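Local coordinates for protein phosphoribosylaminoimidazole-succinocarboxamide synthase (Pyrococcus horikoshii, PDB 4O82) that catalyses the ATP-dependent joining of L-aspartate to carboxyaminoimidazole ribonucleotide, giving SAICAR in de novo purine biosynthesis, at residues 89-94 / 118-123; 175-180 / 188-193. All coordinates share one frame; numbering follows the deposited sequence.

Both contacts are buried and draw on one antiparallel sheet, in which strands 84-93 and 169-180 are neighbours; the backbone of Val90 meets that of Leu176, and Val90 packs on Phe178. Interaction 1 is regular strand pairing, four backbone hydrogen bonds with a mainly polar face turned to AMP and a cadmium ion. Interaction 2 has a single backbone bond, because 188-193 leaves the sheet as a loop; there a leucine-phenylalanine cluster backs a charged network beside ADP, which Glu177 and Asp190 meet. Their centres lie about 11 Å apart, and Lys122 of interaction 1 forms a salt bridge with Glu177 of interaction 2. Lys175 of interaction 2 packs against both Glu89 and AMP.

Interaction 1 (89-94 / 118-123); sequences EVVVRN and ELYYKN. With CD (cadmium ion), chain F; AMP (adenosine monophosphate), chain I; ADP (adenosine-5'-diphosphate), chain J.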
ATOM      1  N   GLU A  89      -3.380  -2.191  23.497  1.00 29.46           N
ATOM      2  CA  GLU A  89      -4.040  -1.707  22.281  1.00 30.48           C
ATOM      3  C   GLU A  89      -2.944  -1.179  21.400  1.00 28.58           C
ATOM      4  O   GLU A  89      -2.168  -0.313  21.826  1.00 27.41           O
ATOM      5  CB  GLU A  89      -4.967  -0.537  22.561  1.00 32.97           C
ATOM      6  CG  GLU A  89      -6.137  -0.847  23.458  1.00 39.47           C
ATOM      7  CD  GLU A  89      -6.910   0.406  23.812  1.00 47.66           C
ATOM      8  OE1 GLU A  89      -6.393   1.528  23.552  1.00 50.54           O
ATOM      9  OE2 GLU A  89      -8.029   0.264  24.354  1.00 49.98           O
ATOM     10  N   VAL A  90      -2.870  -1.709  20.181  1.00 27.26           N
ATOM     11  CA  VAL A  90      -1.868  -1.285  19.215  1.00 25.89           C
ATOM     12  C   VAL A  90      -2.595  -0.456  18.168  1.00 25.96           C
ATOM     13  O   VAL A  90      -3.398  -0.979  17.380  1.00 27.10           O
ATOM     14  CB  VAL A  90      -1.126  -2.490  18.610  1.00 26.80           C
ATOM     15  CG1 VAL A  90      -0.111  -2.040  17.573  1.00 27.20           C
ATOM     16  CG2 VAL A  90      -0.468  -3.329  19.716  1.00 25.61           C
ATOM     17  N   VAL A  91      -2.321   0.845  18.184  1.00 24.58           N
ATOM     18  CA  VAL A  91      -3.004   1.780  17.316  1.00 25.01           C
ATOM     19  C   VAL A  91      -2.125   2.212  16.152  1.00 25.27           C
ATOM     20  O   VAL A  91      -0.990   2.619  16.350  1.00 25.87           O
ATOM     21  CB  VAL A  91      -3.582   2.995  18.109  1.00 26.14           C
ATOM     22  CG1 VAL A  91      -4.273   3.982  17.181  1.00 23.36           C
ATOM     23  CG2 VAL A  91      -4.588   2.519  19.173  1.00 25.14           C
ATOM     24  N   VAL A  92      -2.653   2.091  14.932  1.00 23.60           N
ATOM     25  CA  VAL A  92      -1.978   2.570  13.736  1.00 21.37           C
ATOM     26  C   VAL A  92      -2.797   3.690  13.106  1.00 21.08           C
ATOM     27  O   VAL A  92      -4.021   3.564  12.968  1.00 17.67           O
ATOM     28  CB  VAL A  92      -1.772   1.477  12.657  1.00 22.24           C
ATOM     29  CG1 VAL A  92      -0.898   2.029  11.529  1.00 20.20           C
ATOM     30  CG2 VAL A  92      -1.159   0.219  13.247  1.00 22.07           C
ATOM     31  N   ARG A  93      -2.093   4.752  12.688  1.00 21.45           N
ATOM     32  CA  ARG A  93      -2.709   5.997  12.278  1.00 23.19           C
ATOM     33  C   ARG A  93      -2.092   6.489  10.976  1.00 23.84           C
ATOM     34  O   ARG A  93      -0.874   6.673  10.884  1.00 22.95           O
ATOM     35  CB  ARG A  93      -2.597   7.073  13.386  1.00 23.61           C
ATOM     36  CG  ARG A  93      -2.825   6.517  14.790  1.00 25.47           C
ATOM     37  CD  ARG A  93      -2.778   7.571  15.888  1.00 25.82           C
ATOM     38  NE  ARG A  93      -4.042   8.269  15.952  1.00 28.18           N
ATOM     39  CZ  ARG A  93      -4.837   8.346  17.017  1.00 28.74           C
ATOM     40  NH1 ARG A  93      -4.501   7.812  18.174  1.00 29.86           N
ATOM     41  NH2 ARG A  93      -5.975   8.997  16.921  1.00 29.11           N
ATOM     42  N   ASN A  94      -2.969   6.731   9.991  1.00 23.22           N
ATOM     43  CA  ASN A  94      -2.606   7.248   8.676  1.00 23.94           C
ATOM     44  C   ASN A  94      -3.017   8.701   8.445  1.00 23.88           C
ATOM     45  O   ASN A  94      -2.379   9.415   7.696  1.00 25.13           O
ATOM     46  CB  ASN A  94      -3.266   6.390   7.609  1.00 23.97           C
ATOM     47  CG  ASN A  94      -2.779   4.971   7.643  1.00 23.24           C
ATOM     48  OD1 ASN A  94      -1.596   4.741   7.498  1.00 23.97           O
ATOM     49  ND2 ASN A  94      -3.685   4.021   7.848  1.00 22.78           N
ATOM     50  N   GLU A 118       1.041   3.661  17.845  1.00 23.31           N
ATOM     51  CA  GLU A 118       1.033   3.937  19.277  1.00 23.72           C
ATOM     52  C   GLU A 118       0.633   2.692  20.047  1.00 24.65           C
ATOM     53  O   GLU A 118      -0.218   1.909  19.592  1.00 23.80           O
ATOM     54  CB  GLU A 118       0.069   5.069  19.609  1.00 23.06           C
ATOM     55  CG  GLU A 118       0.307   6.341  18.812  1.00 24.71           C
ATOM     56  CD  GLU A 118      -0.882   7.289  18.863  1.00 25.66           C
ATOM     57  OE1 GLU A 118      -2.046   6.837  19.115  1.00 24.71           O
ATOM     58  OE2 GLU A 118      -0.656   8.489  18.613  1.00 24.71           O
ATOM     59  N   LEU A 119       1.247   2.539  21.221  1.00 24.41           N
ATOM     60  CA  LEU A 119       0.947   1.477  22.171  1.00 22.92           C
ATOM     61  C   LEU A 119       0.238   2.084  23.353  1.00 23.77           C
ATOM     62  O   LEU A 119       0.648   3.129  23.855  1.00 23.03           O
ATOM     63  CB  LEU A 119       2.217   0.818  22.686  1.00 21.34           C
ATOM     64  CG  LEU A 119       3.241   0.320  21.683  1.00 20.96           C
ATOM     65  CD1 LEU A 119       4.477  -0.098  22.428  1.00 21.45           C
ATOM     66  CD2 LEU A 119       2.666  -0.848  20.891  1.00 22.49           C
ATOM     67  N   TYR A 120      -0.815   1.409  23.793  1.00 22.55           N
ATOM     68  CA  TYR A 120      -1.552   1.800  24.956  1.00 24.53           C
ATOM     69  C   TYR A 120      -1.645   0.613  25.868  1.00 26.62           C
ATOM     70  O   TYR A 120      -1.821  -0.525  25.401  1.00 28.46           O
ATOM     71  CB  TYR A 120      -2.961   2.216  24.578  1.00 24.95           C
ATOM     72  CG  TYR A 120      -3.020   3.486  23.801  1.00 24.30           C
ATOM     73  CD1 TYR A 120      -3.260   4.695  24.442  1.00 23.68           C
ATOM     74  CD2 TYR A 120      -2.813   3.482  22.407  1.00 24.91           C
ATOM     75  CE1 TYR A 120      -3.315   5.882  23.711  1.00 25.35           C
ATOM     76  CE2 TYR A 120      -2.858   4.659  21.674  1.00 23.03           C
ATOM     77  CZ  TYR A 120      -3.127   5.845  22.329  1.00 22.98           C
ATOM     78  OH  TYR A 120      -3.140   6.996  21.622  1.00 23.12           O
ATOM     79  N   TYR A 121      -1.562   0.883  27.168  1.00 26.95           N
ATOM     80  CA  TYR A 121      -1.719  -0.143  28.189  1.00 29.25           C
ATOM     81  C   TYR A 121      -3.212  -0.449  28.399  1.00 30.55           C
ATOM     82  O   TYR A 121      -4.003   0.423  28.762  1.00 27.80           O
ATOM     83  CB  TYR A 121      -1.026   0.292  29.484  1.00 29.82           C
ATOM     84  CG  TYR A 121      -1.242  -0.603  30.685  1.00 32.37           C
ATOM     85  CD1 TYR A 121      -1.315  -2.001  30.562  1.00 34.53           C
ATOM     86  CD2 TYR A 121      -1.333  -0.050  31.956  1.00 33.59           C
ATOM     87  CE1 TYR A 121      -1.503  -2.808  31.672  1.00 35.78           C
ATOM     88  CE2 TYR A 121      -1.510  -0.847  33.068  1.00 36.42           C
ATOM     89  CZ  TYR A 121      -1.591  -2.220  32.922  1.00 35.97           C
ATOM     90  OH  TYR A 121      -1.771  -2.993  34.036  1.00 39.41           O
ATOM     91  N   LYS A 122      -3.597  -1.696  28.138  1.00 31.54           N
ATOM     92  CA  LYS A 122      -4.991  -2.092  28.290  1.00 34.45           C
ATOM     93  C   LYS A 122      -5.325  -2.173  29.772  1.00 33.95           C
ATOM     94  O   LYS A 122      -4.877  -3.095  30.455  1.00 36.60           O
ATOM     95  CB  LYS A 122      -5.248  -3.416  27.577  1.00 35.72           C
ATOM     96  CG  LYS A 122      -6.589  -3.478  26.860  1.00 40.95           C
ATOM     97  CD  LYS A 122      -6.784  -4.826  26.163  1.00 39.03           C
ATOM     98  CE  LYS A 122      -8.249  -5.224  26.130  1.00 40.70           C
ATOM     99  NZ  LYS A 122      -9.077  -4.185  25.453  1.00 42.84           N
ATOM    100  N   ASN A 123      -6.079  -1.183  30.266  1.00 33.61           N
ATOM    101  CA  ASN A 123      -6.380  -1.044  31.686  1.00 31.96           C
ATOM    102  C   ASN A 123      -7.396   0.059  31.840  1.00 32.91           C
ATOM    103  O   ASN A 123      -7.037   1.228  31.765  1.00 35.27           O
ATOM    104  CB  ASN A 123      -5.090  -0.720  32.478  1.00 32.87           C
ATOM    105  CG  ASN A 123      -5.315  -0.582  33.991  1.00 34.75           C
ATOM    106  OD1 ASN A 123      -6.038   0.311  34.481  1.00 32.91           O
ATOM    107  ND2 ASN A 123      -4.644  -1.443  34.742  1.00 32.53           N
TER
HETATM  108 CD    CD F 304      -7.831   3.198  23.521  0.60 34.72          CD
HETATM  109  P   AMP I 307      -8.233   7.664  19.540  1.00 38.56           P
HETATM  110  O1P AMP I 307      -6.965   7.351  20.308  1.00 34.98           O
HETATM  111  O2P AMP I 307      -8.170   8.881  18.648  1.00 34.95           O
HETATM  112  O3P AMP I 307      -9.522   7.691  20.319  1.00 39.42           O
HETATM  113  O5' AMP I 307      -8.446   6.299  18.663  1.00 40.15           O
HETATM  114  C5' AMP I 307      -7.634   5.817  17.574  1.00 37.57           C
HETATM  115  C4' AMP I 307      -8.266   4.604  16.870  1.00 39.21           C
HETATM  116  O4' AMP I 307      -8.203   3.456  17.707  1.00 41.40           O
HETATM  117  C3' AMP I 307      -9.747   4.729  16.501  1.00 39.96           C
HETATM  118  O3' AMP I 307      -9.953   4.003  15.298  1.00 39.47           O
HETATM  119  C2' AMP I 307     -10.502   4.008  17.589  1.00 41.28           C
HETATM  120  O2' AMP I 307     -11.756   3.466  17.139  1.00 42.28           O
HETATM  121  C1' AMP I 307      -9.503   2.924  17.966  1.00 40.44           C
HETATM  122  N9  AMP I 307      -9.601   2.587  19.398  1.00 42.06           N
HETATM  123  C8  AMP I 307      -8.840   3.097  20.382  1.00 41.83           C
HETATM  124  N7  AMP I 307      -9.177   2.555  21.581  1.00 41.52           N
HETATM  125  C5  AMP I 307     -10.176   1.688  21.375  1.00 41.64           C
HETATM  126  C6  AMP I 307     -11.003   0.784  22.204  1.00 40.18           C
HETATM  127  N6  AMP I 307     -10.825   0.705  23.548  1.00 37.09           N
HETATM  128  N1  AMP I 307     -11.940   0.036  21.562  1.00 39.83           N
HETATM  129  C2  AMP I 307     -12.135   0.091  20.235  1.00 39.47           C
HETATM  130  N3  AMP I 307     -11.419   0.896  19.429  1.00 42.59           N
HETATM  131  C4  AMP I 307     -10.446   1.699  19.926  1.00 42.51           C
HETATM  132  PB  ADP J 308     -13.768  -5.501  26.537  0.70 38.48           P
HETATM  133  O1B ADP J 308     -12.702  -4.698  25.829  0.70 37.94           O
HETATM  134  O2B ADP J 308     -14.591  -4.726  27.550  0.70 39.00           O
HETATM  135  O3B ADP J 308     -13.259  -6.847  26.970  0.70 38.24           O
HETATM  136  PA  ADP J 308     -14.996  -6.927  24.294  0.70 36.14           P
HETATM  137  O1A ADP J 308     -16.474  -7.176  24.120  0.70 36.55           O
HETATM  138  O2A ADP J 308     -14.187  -6.406  23.134  0.70 35.10           O
HETATM  139  O3A ADP J 308     -14.953  -5.825  25.477  0.70 38.69           O
HETATM  140  O5' ADP J 308     -14.333  -8.279  24.862  0.70 36.09           O
HETATM  141  C5' ADP J 308     -13.334  -9.026  24.170  0.70 30.35           C
HETATM  142  C4' ADP J 308     -12.256  -9.428  25.164  0.70 29.04           C
HETATM  143  O4' ADP J 308     -11.663 -10.691  24.833  0.70 27.45           O
HETATM  144  C3' ADP J 308     -11.117  -8.431  25.159  0.70 28.83           C
HETATM  145  O3' ADP J 308     -10.610  -8.424  26.489  0.70 31.63           O
HETATM  146  C2' ADP J 308     -10.074  -9.055  24.267  0.70 27.94           C
HETATM  147  O2' ADP J 308      -8.748  -8.667  24.606  0.70 26.83           O
HETATM  148  C1' ADP J 308     -10.275 -10.525  24.544  0.70 26.64           C
HETATM  149  N9  ADP J 308      -9.925 -11.328  23.361  0.70 24.52           N
HETATM  150  C8  ADP J 308     -10.166 -11.017  22.079  0.70 23.96           C
HETATM  151  N7  ADP J 308      -9.717 -11.992  21.266  0.70 23.64           N
HETATM  152  C5  ADP J 308      -9.195 -12.962  22.048  0.70 24.20           C
HETATM  153  C6  ADP J 308      -8.539 -14.274  21.860  0.70 23.24           C
HETATM  154  N6  ADP J 308      -8.350 -14.785  20.636  0.70 22.67           N
HETATM  155  N1  ADP J 308      -8.120 -14.952  22.953  0.70 24.75           N
HETATM  156  C2  ADP J 308      -8.291 -14.482  24.204  0.70 24.61           C
HETATM  157  N3  ADP J 308      -8.876 -13.292  24.445  0.70 24.81           N
HETATM  158  C4  ADP J 308      -9.327 -12.507  23.432  0.70 23.99           C
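Arg93 and Glu118 slant across one another, guanidinium and carboxylate planes 62° apart, and meet through NH1 of Arg93 and OE1 of Glu118 at 2.8 Å. This salt bridge arrives on the syn side of OE1, close to the guanidinium plane. The hydroxyl of Tyr120 donates to the same OE1 (OH to OE1 2.7 Å) from the opposite face of the carboxylate, so two donors grip one oxygen. A bend at chi3 (80°) turns the arginine tip toward AMP, where NH2 of Arg93 binds O2P at 2.8 Å and NH1 makes a longer bond to O1P. Val91 CG2 packs obliquely against the Tyr120 ring, 3.7 Å from CE2, while its CG1 faces the AMP ribose. Glu89 runs extended beyond CG, its OE1 2.2 Å from the cadmium ion that AMP N7 also binds. OE2 of Glu89 lies 2.9 Å from AMP N6. Behind this mainly polar face, Val90 and Leu119 lie side by side, Val90 packing on helix 143-165. Backbone bonds pair Glu89 with Tyr120 and Val91 with Glu118. The arrangement is an antiparallel strand pair whose one face forms a nucleotide site, phosphate held by arginine at one end and adenine tied through a metal at the other.

Interaction 2 (175-180 / 188-193); sequences KLEFGK and LADEIS. With ADP (adenosine-5'-diphosphate), chain J; AMP (adenosine monophosphate), chain I.
The carboxylates of Glu177 and Asp190 stack face to face, their planes 2° apart and CD of Glu177 3.8 Å from CG of Asp190. Lys175 lays its bent chain over one face of the AMP base, CE 3.6 Å from C2. The Phe178 ring carries Leu188 CD1 over one face, a CH-pi contact 3.9 Å from the ring centroid and offset toward the rim. With CG of Leu188 anti to the backbone N (chi1 -173°) and chi2 at 61°, this methyl also reaches Leu176 CD2 at 3.8 Å. Helix 143-165 adds Ile149 and Ile152 against Phe178. Beside the Phe178-Leu188 bridge, Ala189 N donates to Glu177 O at 2.9 Å, the one backbone bond between the segments. Lys175 NZ binds Glu177 OE2 at 2.6 Å, on the anti side, and more weakly Asp190 OD1 at 3.2 Å; Lys122 adds a second salt bridge at OE2. An alanine in place of Glu177 would probably leave the ribose O2' of ADP without this acceptor and take from Lys175 and Lys122 the carboxylate they share. The lysines probably offset the repulsion between the stacked acids, letting them sit this close while Glu177 OE1 accepts from O2' at 2.7 Å and Asp190 N donates to N7 of ADP.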
ATOM      1  N   LYS A 175      -7.383   0.223  15.871  1.00 23.71           N
ATOM      2  CA  LYS A 175      -6.780  -0.411  17.044  1.00 25.27           C
ATOM      3  C   LYS A 175      -6.738  -1.921  16.840  1.00 26.31           C
ATOM      4  O   LYS A 175      -7.697  -2.502  16.401  1.00 26.46           O
ATOM      5  CB  LYS A 175      -7.563  -0.116  18.333  1.00 24.34           C
ATOM      6  CG  LYS A 175      -7.078  -0.911  19.553  1.00 24.37           C
ATOM      7  CD  LYS A 175      -8.164  -1.478  20.470  1.00 27.28           C
ATOM      8  CE  LYS A 175      -9.322  -2.186  19.782  1.00 26.07           C
ATOM      9  NZ  LYS A 175      -9.674  -3.451  20.468  1.00 28.63           N
ATOM     10  N   LEU A 176      -5.613  -2.536  17.177  1.00 26.99           N
ATOM     11  CA  LEU A 176      -5.491  -3.990  17.100  1.00 26.07           C
ATOM     12  C   LEU A 176      -5.077  -4.530  18.450  1.00 25.27           C
ATOM     13  O   LEU A 176      -4.549  -3.795  19.299  1.00 26.13           O
ATOM     14  CB  LEU A 176      -4.455  -4.408  16.049  1.00 25.87           C
ATOM     15  CG  LEU A 176      -4.590  -4.003  14.584  1.00 27.39           C
ATOM     16  CD1 LEU A 176      -3.281  -4.307  13.864  1.00 26.90           C
ATOM     17  CD2 LEU A 176      -5.782  -4.708  13.920  1.00 28.80           C
ATOM     18  N   GLU A 177      -5.349  -5.812  18.639  1.00 23.70           N
ATOM     19  CA  GLU A 177      -4.915  -6.550  19.791  1.00 25.56           C
ATOM     20  C   GLU A 177      -4.255  -7.837  19.296  1.00 26.20           C
ATOM     21  O   GLU A 177      -4.600  -8.344  18.214  1.00 21.41           O
ATOM     22  CB  GLU A 177      -6.098  -6.845  20.728  1.00 24.73           C
ATOM     23  CG  GLU A 177      -6.897  -5.579  21.054  1.00 24.62           C
ATOM     24  CD  GLU A 177      -7.866  -5.723  22.215  1.00 24.98           C
ATOM     25  OE1 GLU A 177      -7.896  -6.778  22.896  1.00 23.52           O
ATOM     26  OE2 GLU A 177      -8.608  -4.753  22.448  1.00 26.67           O
ATOM     27  N   PHE A 178      -3.312  -8.320  20.114  1.00 24.89           N
ATOM     28  CA  PHE A 178      -2.453  -9.458  19.805  1.00 27.11           C
ATOM     29  C   PHE A 178      -2.322 -10.376  21.010  1.00 25.90           C
ATOM     30  O   PHE A 178      -2.449  -9.940  22.159  1.00 25.81           O
ATOM     31  CB  PHE A 178      -1.042  -8.973  19.412  1.00 27.51           C
ATOM     32  CG  PHE A 178      -0.977  -8.262  18.080  1.00 28.68           C
ATOM     33  CD1 PHE A 178      -0.788  -8.983  16.897  1.00 27.50           C
ATOM     34  CD2 PHE A 178      -1.089  -6.864  18.005  1.00 28.95           C
ATOM     35  CE1 PHE A 178      -0.693  -8.337  15.683  1.00 27.35           C
ATOM     36  CE2 PHE A 178      -1.006  -6.211  16.771  1.00 28.68           C
ATOM     37  CZ  PHE A 178      -0.810  -6.955  15.610  1.00 27.78           C
ATOM     38  N   GLY A 179      -2.054 -11.640  20.731  1.00 28.54           N
ATOM     39  CA  GLY A 179      -1.753 -12.628  21.754  1.00 30.26           C
ATOM     40  C   GLY A 179      -0.788 -13.720  21.288  1.00 32.33           C
ATOM     41  O   GLY A 179      -0.347 -13.754  20.120  1.00 30.69           O
ATOM     42  N   LYS A 180      -0.441 -14.602  22.223  1.00 32.85           N
ATOM     43  CA  LYS A 180       0.505 -15.679  21.958  1.00 34.26           C
ATOM     44  C   LYS A 180      -0.265 -16.986  21.877  1.00 33.98           C
ATOM     45  O   LYS A 180      -1.108 -17.255  22.732  1.00 34.22           O
ATOM     46  CB  LYS A 180       1.566 -15.748  23.068  1.00 35.21           C
ATOM     47  CG  LYS A 180       2.768 -14.847  22.852  1.00 35.88           C
ATOM     48  CD  LYS A 180       3.829 -15.044  23.935  1.00 39.74           C
ATOM     49  CE  LYS A 180       3.824 -13.935  24.992  1.00 42.40           C
ATOM     50  NZ  LYS A 180       2.933 -14.153  26.173  1.00 42.33           N
ATOM     51  N   LEU A 188      -2.632 -12.038  15.642  1.00 30.80           N
ATOM     52  CA  LEU A 188      -3.661 -10.991  15.586  1.00 29.51           C
ATOM     53  C   LEU A 188      -5.022 -11.501  16.083  1.00 29.30           C
ATOM     54  O   LEU A 188      -5.497 -12.537  15.667  1.00 29.05           O
ATOM     55  CB  LEU A 188      -3.773 -10.439  14.156  1.00 30.98           C
ATOM     56  CG  LEU A 188      -4.691  -9.230  13.948  1.00 31.78           C
ATOM     57  CD1 LEU A 188      -4.185  -8.065  14.791  1.00 29.74           C
ATOM     58  CD2 LEU A 188      -4.781  -8.863  12.467  1.00 28.93           C
ATOM     59  N   ALA A 189      -5.634 -10.751  16.984  1.00 29.10           N
ATOM     60  CA  ALA A 189      -6.828 -11.191  17.681  1.00 26.97           C
ATOM     61  C   ALA A 189      -7.945 -10.153  17.662  1.00 25.12           C
ATOM     62  O   ALA A 189      -8.006  -9.299  16.791  1.00 22.01           O
ATOM     63  CB  ALA A 189      -6.469 -11.526  19.121  1.00 29.18           C
ATOM     64  N   ASP A 190      -8.813 -10.253  18.661  1.00 24.73           N
ATOM     65  CA  ASP A 190      -9.971  -9.391  18.848  1.00 25.60           C
ATOM     66  C   ASP A 190     -10.827  -9.221  17.594  1.00 26.45           C
ATOM     67  O   ASP A 190     -11.186 -10.221  16.936  1.00 24.68           O
ATOM     68  CB  ASP A 190      -9.547  -8.036  19.415  1.00 27.32           C
ATOM     69  CG  ASP A 190     -10.640  -7.375  20.159  1.00 26.16           C
ATOM     70  OD1 ASP A 190     -11.011  -6.231  19.802  1.00 27.57           O
ATOM     71  OD2 ASP A 190     -11.145  -8.000  21.103  1.00 28.26           O
ATOM     72  N   GLU A 191     -11.156  -7.968  17.261  1.00 26.47           N
ATOM     73  CA  GLU A 191     -12.047  -7.705  16.117  1.00 29.56           C
ATOM     74  C   GLU A 191     -11.476  -6.666  15.187  1.00 28.39           C
ATOM     75  O   GLU A 191     -10.584  -5.917  15.565  1.00 27.53           O
ATOM     76  CB  GLU A 191     -13.443  -7.272  16.573  1.00 29.28           C
ATOM     77  CG  GLU A 191     -13.525  -5.816  17.000  1.00 34.30           C
ATOM     78  CD  GLU A 191     -14.882  -5.429  17.552  1.00 35.54           C
ATOM     79  OE1 GLU A 191     -15.813  -5.156  16.761  1.00 35.03           O
ATOM     80  OE2 GLU A 191     -15.000  -5.381  18.789  1.00 37.51           O
ATOM     81  N   ILE A 192     -11.986  -6.625  13.961  1.00 29.55           N
ATOM     82  CA  ILE A 192     -11.680  -5.521  13.067  1.00 27.62           C
ATOM     83  C   ILE A 192     -12.995  -5.066  12.434  1.00 28.67           C
ATOM     84  O   ILE A 192     -13.511  -5.693  11.499  1.00 23.88           O
ATOM     85  CB  ILE A 192     -10.616  -5.863  11.998  1.00 26.40           C
ATOM     86  CG1 ILE A 192      -9.366  -6.502  12.628  1.00 26.72           C
ATOM     87  CG2 ILE A 192     -10.219  -4.599  11.251  1.00 26.79           C
ATOM     88  CD1 ILE A 192      -8.342  -6.982  11.623  1.00 24.35           C
ATOM     89  N   SER A 193     -13.520  -3.958  12.956  1.00 28.20           N
ATOM     90  CA  SER A 193     -14.815  -3.464  12.524  1.00 27.84           C
ATOM     91  C   SER A 193     -14.894  -1.936  12.610  1.00 26.26           C
ATOM     92  O   SER A 193     -13.959  -1.281  13.086  1.00 26.30           O
ATOM     93  CB  SER A 193     -15.926  -4.134  13.357  1.00 28.12           C
ATOM     94  OG  SER A 193     -15.918  -3.650  14.692  1.00 29.59           O
TER
HETATM   95  PB  ADP J 308     -13.768  -5.501  26.537  0.70 38.48           P
HETATM   96  O1B ADP J 308     -12.702  -4.698  25.829  0.70 37.94           O
HETATM   97  O2B ADP J 308     -14.591  -4.726  27.550  0.70 39.00           O
HETATM   98  O3B ADP J 308     -13.259  -6.847  26.970  0.70 38.24           O
HETATM   99  PA  ADP J 308     -14.996  -6.927  24.294  0.70 36.14           P
HETATM  100  O1A ADP J 308     -16.474  -7.176  24.120  0.70 36.55           O
HETATM  101  O2A ADP J 308     -14.187  -6.406  23.134  0.70 35.10           O
HETATM  102  O3A ADP J 308     -14.953  -5.825  25.477  0.70 38.69           O
HETATM  103  O5' ADP J 308     -14.333  -8.279  24.862  0.70 36.09           O
HETATM  104  C5' ADP J 308     -13.334  -9.026  24.170  0.70 30.35           C
HETATM  105  C4' ADP J 308     -12.256  -9.428  25.164  0.70 29.04           C
HETATM  106  O4' ADP J 308     -11.663 -10.691  24.833  0.70 27.45           O
HETATM  107  C3' ADP J 308     -11.117  -8.431  25.159  0.70 28.83           C
HETATM  108  O3' ADP J 308     -10.610  -8.424  26.489  0.70 31.63           O
HETATM  109  C2' ADP J 308     -10.074  -9.055  24.267  0.70 27.94           C
HETATM  110  O2' ADP J 308      -8.748  -8.667  24.606  0.70 26.83           O
HETATM  111  C1' ADP J 308     -10.275 -10.525  24.544  0.70 26.64           C
HETATM  112  N9  ADP J 308      -9.925 -11.328  23.361  0.70 24.52           N
HETATM  113  C8  ADP J 308     -10.166 -11.017  22.079  0.70 23.96           C
HETATM  114  N7  ADP J 308      -9.717 -11.992  21.266  0.70 23.64           N
HETATM  115  C5  ADP J 308      -9.195 -12.962  22.048  0.70 24.20           C
HETATM  116  C6  ADP J 308      -8.539 -14.274  21.860  0.70 23.24           C
HETATM  117  N6  ADP J 308      -8.350 -14.785  20.636  0.70 22.67           N
HETATM  118  N1  ADP J 308      -8.120 -14.952  22.953  0.70 24.75           N
HETATM  119  C2  ADP J 308      -8.291 -14.482  24.204  0.70 24.61           C
HETATM  120  N3  ADP J 308      -8.876 -13.292  24.445  0.70 24.81           N
HETATM  121  C4  ADP J 308      -9.327 -12.507  23.432  0.70 23.99           C
HETATM  122  P   AMP I 307      -8.233   7.664  19.540  1.00 38.56           P
HETATM  123  O1P AMP I 307      -6.965   7.351  20.308  1.00 34.98           O
HETATM  124  O2P AMP I 307      -8.170   8.881  18.648  1.00 34.95           O
HETATM  125  O3P AMP I 307      -9.522   7.691  20.319  1.00 39.42           O
HETATM  126  O5' AMP I 307      -8.446   6.299  18.663  1.00 40.15           O
HETATM  127  C5' AMP I 307      -7.634   5.817  17.574  1.00 37.57           C
HETATM  128  C4' AMP I 307      -8.266   4.604  16.870  1.00 39.21           C
HETATM  129  O4' AMP I 307      -8.203   3.456  17.707  1.00 41.40           O
HETATM  130  C3' AMP I 307      -9.747   4.729  16.501  1.00 39.96           C
HETATM  131  O3' AMP I 307      -9.953   4.003  15.298  1.00 39.47           O
HETATM  132  C2' AMP I 307     -10.502   4.008  17.589  1.00 41.28           C
HETATM  133  O2' AMP I 307     -11.756   3.466  17.139  1.00 42.28           O
HETATM  134  C1' AMP I 307      -9.503   2.924  17.966  1.00 40.44           C
HETATM  135  N9  AMP I 307      -9.601   2.587  19.398  1.00 42.06           N
HETATM  136  C8  AMP I 307      -8.840   3.097  20.382  1.00 41.83           C
HETATM  137  N7  AMP I 307      -9.177   2.555  21.581  1.00 41.52           N
HETATM  138  C5  AMP I 307     -10.176   1.688  21.375  1.00 41.64           C
HETATM  139  C6  AMP I 307     -11.003   0.784  22.204  1.00 40.18           C
HETATM  140  N6  AMP I 307     -10.825   0.705  23.548  1.00 37.09           N
HETATM  141  N1  AMP I 307     -11.940   0.036  21.562  1.00 39.83           N
HETATM  142  C2  AMP I 307     -12.135   0.091  20.235  1.00 39.47           C
HETATM  143  N3  AMP I 307     -11.419   0.896  19.429  1.00 42.59           N
HETATM  144  C4  AMP I 307     -10.446   1.699  19.926  1.00 42.51           C